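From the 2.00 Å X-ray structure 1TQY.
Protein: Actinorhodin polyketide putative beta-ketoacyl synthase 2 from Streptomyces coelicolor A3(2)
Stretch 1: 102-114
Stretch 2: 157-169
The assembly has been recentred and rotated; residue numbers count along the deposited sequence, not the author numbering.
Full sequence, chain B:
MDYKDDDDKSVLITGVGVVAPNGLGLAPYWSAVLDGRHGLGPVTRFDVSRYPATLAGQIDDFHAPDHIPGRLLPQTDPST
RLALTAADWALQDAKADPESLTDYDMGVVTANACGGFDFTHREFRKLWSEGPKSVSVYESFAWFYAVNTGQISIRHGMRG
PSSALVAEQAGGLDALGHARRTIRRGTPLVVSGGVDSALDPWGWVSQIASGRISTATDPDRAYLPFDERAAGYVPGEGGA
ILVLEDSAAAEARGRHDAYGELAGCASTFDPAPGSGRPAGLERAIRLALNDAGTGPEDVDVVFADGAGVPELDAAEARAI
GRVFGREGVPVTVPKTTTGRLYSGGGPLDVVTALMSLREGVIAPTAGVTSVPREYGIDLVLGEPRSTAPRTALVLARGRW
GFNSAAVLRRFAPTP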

# COMPACT_ATOMS: atom_id res chain seq x y z
N THR B 102 11.98 14.24 -18.04
CA THR B 102 11.60 13.00 -18.69
C THR B 102 10.53 12.30 -17.86
O THR B 102 10.75 12.00 -16.68
CB THR B 102 12.80 12.05 -18.83
OG1 THR B 102 13.83 12.69 -19.60
CG2 THR B 102 12.38 10.75 -19.51
N ASP B 103 9.39 12.03 -18.48
CA ASP B 103 8.28 11.38 -17.79
C ASP B 103 8.67 10.13 -16.97
O ASP B 103 8.29 10.01 -15.81
CB ASP B 103 7.16 11.04 -18.80
CG ASP B 103 7.58 10.02 -19.86
OD1 ASP B 103 8.76 10.01 -20.27
OD2 ASP B 103 6.71 9.25 -20.30
N TYR B 104 9.45 9.23 -17.56
CA TYR B 104 9.86 8.03 -16.84
C TYR B 104 10.83 8.31 -15.68
O TYR B 104 11.02 7.46 -14.83
CB TYR B 104 10.48 7.01 -17.78
CG TYR B 104 9.53 6.44 -18.81
CD1 TYR B 104 8.36 5.79 -18.43
CD2 TYR B 104 9.82 6.53 -20.17
CE1 TYR B 104 7.49 5.25 -19.38
CE2 TYR B 104 8.96 6.00 -21.13
CZ TYR B 104 7.80 5.36 -20.74
OH TYR B 104 6.96 4.83 -21.68
N ASP B 105 11.46 9.48 -15.65
CA ASP B 105 12.39 9.80 -14.58
C ASP B 105 11.71 10.39 -13.34
O ASP B 105 12.38 10.87 -12.43
CB ASP B 105 13.48 10.77 -15.06
CG ASP B 105 14.51 10.10 -15.96
OD1 ASP B 105 14.72 8.87 -15.84
OD2 ASP B 105 15.13 10.81 -16.77
N MET B 106 10.38 10.36 -13.31
CA MET B 106 9.64 10.88 -12.17
C MET B 106 8.70 9.83 -11.58
O MET B 106 7.80 9.33 -12.26
CB MET B 106 8.85 12.11 -12.58
CG MET B 106 9.73 13.25 -13.05
SD MET B 106 8.76 14.69 -13.52
CE MET B 106 8.16 14.18 -15.16
N GLY B 107 8.93 9.50 -10.32
CA GLY B 107 8.10 8.51 -9.65
C GLY B 107 7.25 9.09 -8.53
O GLY B 107 7.45 10.24 -8.12
N VAL B 108 6.31 8.31 -8.03
CA VAL B 108 5.45 8.76 -6.95
C VAL B 108 5.21 7.64 -5.94
O VAL B 108 4.67 6.58 -6.28
CB VAL B 108 4.08 9.27 -7.49
CG1 VAL B 108 3.18 9.70 -6.33
CG2 VAL B 108 4.30 10.47 -8.41
N VAL B 109 5.63 7.87 -4.70
CA VAL B 109 5.46 6.89 -3.63
C VAL B 109 4.78 7.53 -2.43
O VAL B 109 5.36 8.40 -1.78
CB VAL B 109 6.81 6.32 -3.17
CG1 VAL B 109 6.56 5.20 -2.16
CG2 VAL B 109 7.59 5.80 -4.36
N THR B 110 3.56 7.10 -2.14
CA THR B 110 2.81 7.64 -1.02
C THR B 110 2.34 6.57 -0.07
O THR B 110 2.32 5.40 -0.41
CB THR B 110 1.51 8.36 -1.47
OG1 THR B 110 0.67 7.41 -2.13
CG2 THR B 110 1.83 9.53 -2.38
N ALA B 111 1.96 6.99 1.14
CA ALA B 111 1.40 6.05 2.10
C ALA B 111 -0.04 6.53 2.29
O ALA B 111 -0.31 7.73 2.16
CB ALA B 111 2.17 6.11 3.42
N ASN B 112 -0.96 5.62 2.56
CA ASN B 112 -2.36 6.00 2.77
C ASN B 112 -2.93 5.07 3.83
O ASN B 112 -2.83 3.85 3.72
CB ASN B 112 -3.15 5.85 1.46
CG ASN B 112 -4.36 6.75 1.41
OD1 ASN B 112 -5.05 6.94 2.42
ND2 ASN B 112 -4.63 7.32 0.24
N ALA B 113 -3.53 5.63 4.87
CA ALA B 113 -4.06 4.78 5.93
C ALA B 113 -5.57 4.53 5.88
O ALA B 113 -6.02 3.39 6.03
CB ALA B 113 -3.69 5.39 7.28
N CYS B 114 -6.35 5.59 5.65
CA CYS B 114 -7.81 5.51 5.61
C CYS B 114 -8.38 5.56 4.21
O CYS B 114 -9.51 5.15 4.00
CB CYS B 114 -8.41 6.67 6.40
SG CYS B 114 -7.68 6.91 8.02
N GLY B 157 2.15 14.20 -14.88
CA GLY B 157 2.71 13.42 -15.96
C GLY B 157 3.94 12.63 -15.55
O GLY B 157 4.92 12.54 -16.30
N MET B 158 3.89 12.06 -14.35
CA MET B 158 5.00 11.26 -13.84
C MET B 158 4.72 9.80 -14.18
O MET B 158 3.69 9.27 -13.78
CB MET B 158 5.14 11.48 -12.34
CG MET B 158 5.47 12.92 -12.01
SD MET B 158 5.81 13.24 -10.28
CE MET B 158 6.05 15.05 -10.36
N ARG B 159 5.62 9.17 -14.92
CA ARG B 159 5.41 7.78 -15.35
C ARG B 159 6.39 6.74 -14.83
O ARG B 159 6.28 5.56 -15.17
CB ARG B 159 5.38 7.73 -16.87
CG ARG B 159 4.33 8.65 -17.47
CD ARG B 159 3.94 8.25 -18.88
NE ARG B 159 2.75 8.99 -19.28
CZ ARG B 159 2.76 10.27 -19.64
NH1 ARG B 159 3.90 10.95 -19.66
NH2 ARG B 159 1.62 10.87 -19.94
N GLY B 160 7.36 7.17 -14.02
CA GLY B 160 8.33 6.25 -13.47
C GLY B 160 7.72 5.29 -12.45
O GLY B 160 6.51 5.32 -12.22
N PRO B 161 8.55 4.45 -11.82
CA PRO B 161 8.12 3.47 -10.81
C PRO B 161 7.43 4.19 -9.67
O PRO B 161 8.00 5.11 -9.08
CB PRO B 161 9.43 2.83 -10.34
CG PRO B 161 10.41 3.15 -11.41
CD PRO B 161 10.02 4.51 -11.89
N SER B 162 6.21 3.78 -9.35
CA SER B 162 5.43 4.40 -8.30
C SER B 162 4.74 3.35 -7.43
O SER B 162 4.58 2.20 -7.85
CB SER B 162 4.37 5.32 -8.90
OG SER B 162 4.96 6.42 -9.58
N SER B 163 4.31 3.75 -6.23
CA SER B 163 3.62 2.82 -5.33
C SER B 163 2.81 3.52 -4.25
O SER B 163 2.86 4.74 -4.10
CB SER B 163 4.63 1.88 -4.67
OG SER B 163 3.99 0.70 -4.19
N ALA B 164 2.05 2.72 -3.52
CA ALA B 164 1.23 3.19 -2.40
C ALA B 164 1.35 2.09 -1.36
O ALA B 164 1.21 0.90 -1.67
CB ALA B 164 -0.23 3.36 -2.83
N LEU B 165 1.61 2.50 -0.13
CA LEU B 165 1.81 1.58 0.98
C LEU B 165 0.81 1.89 2.08
O LEU B 165 0.32 3.01 2.18
CB LEU B 165 3.23 1.76 1.53
CG LEU B 165 4.39 1.63 0.55
CD1 LEU B 165 5.72 1.84 1.28
CD2 LEU B 165 4.36 0.26 -0.09
N VAL B 166 0.50 0.89 2.89
CA VAL B 166 -0.39 1.07 4.03
C VAL B 166 0.25 0.39 5.24
O VAL B 166 0.53 -0.81 5.21
CB VAL B 166 -1.80 0.44 3.80
CG1 VAL B 166 -2.67 0.69 5.03
CG2 VAL B 166 -2.47 1.04 2.56
N ALA B 167 0.48 1.17 6.30
CA ALA B 167 1.09 0.69 7.54
C ALA B 167 0.76 1.69 8.64
O ALA B 167 1.63 2.12 9.41
CB ALA B 167 2.61 0.57 7.38
N GLU B 168 -0.51 2.06 8.71
CA GLU B 168 -1.01 3.05 9.66
C GLU B 168 -0.05 4.24 9.72
O GLU B 168 0.42 4.68 8.67
CB GLU B 168 -1.24 2.41 11.02
CG GLU B 168 -2.39 3.06 11.77
CD GLU B 168 -1.91 3.84 12.98
OE1 GLU B 168 -2.73 4.58 13.57
OE2 GLU B 168 -0.72 3.70 13.34
N GLN B 169 0.26 4.75 10.91
CA GLN B 169 1.16 5.92 11.03
C GLN B 169 2.62 5.65 10.68
O GLN B 169 3.44 6.57 10.59
CB GLN B 169 1.08 6.55 12.44
CG GLN B 169 1.90 7.85 12.59
CD GLN B 169 1.06 9.05 13.05
OE1 GLN B 169 -0.17 9.05 12.91
NE2 GLN B 169 1.72 10.08 13.59

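Neighbouring parallel strands are joined by a simple rule: one strand offers the NH and CO of alternate residues to the residues on either side of its partner's bridging position. The contact between stretches 102-114 and 157-169 of this Streptomyces coelicolor synthase illustrates the rule, and also how a chain can be held in place before the regular ladder begins. Strand 106-111 and the strand that runs through Ala 164 to Val 166 are parallel, their directions differing by 16° and their axes approaching to 4.7 Å. The register pairs Val 109 with Ser 163, Thr 110 with Ala 164 and Ala 111 with Leu 165.

Four backbone hydrogen bonds make the ladder. Ser 163 N donates to Val 108 O at 2.9 Å, and Ser 163 O in turn accepts from Thr 110 N at 3.1 Å, so that Ser 163 spans the two residues flanking Val 109. Two residues on, the motif repeats: Leu 165 N reaches Thr 110 O at 3.0 Å, while Leu 165 O receives Asn 112 N at 2.9 Å. Between these bonds, alpha carbons approach carbonyl oxygens in CA-H...O contacts, among them Val 109 CA to Ser 163 O at 3.4 Å and Ala 164 CA to Thr 110 O at 3.2 Å.

Ahead of the ladder, the bonding is less regular. Arg 159 N donates to Asp 103 O (2.9 Å), and Gly 160 N to Met 106 O (2.8 Å), fastening the 3-10 segment and the start of the first strand to the loop. A side chain then stands in for the backbone: Val 108 N donates to Ser 162 OG at 2.8 Å. That hydroxyl donates in its turn to Gly 160 O, 3.3 Å from Ser 162 OG, within its own stretch.

Such close backbone contact leaves little room for side chains at two glycines. A CB on Gly 160 would lie 2.6 Å from Tyr 104 O and 2.9 Å from Met 106 O; one on Gly 107 would fall 2.5 Å from Pro 161 O. Each distance is a clash, so the lack of a side chain lets the chains come together here.

Charge pairing is confined to the partly exposed end. Both Asp 103 and Arg 159 direct their CA-to-CB bonds toward the opposing stretch, and Asp 103 OD2 meets Arg 159 NH1 at 3.3 Å in a salt bridge whose hydrogen bond is weak. The same pair is thus joined twice, through backbone and through side chains. Nearby, the edge of the Tyr 104 ring faces Arg 159 O, with CD1 3.9 Å from that oxygen.

Apolar packing centres on Met 158. Its side chain, with chi2 and chi3 both t, places CG 3.5 Å from Met 106 CB and SD 3.7 Å from Val 108 CG2. Within the ladder, side chains alternate between faces: Val 109, Ser 163, Ala 111 and Leu 165 share one, Thr 110 and Ala 164 the other.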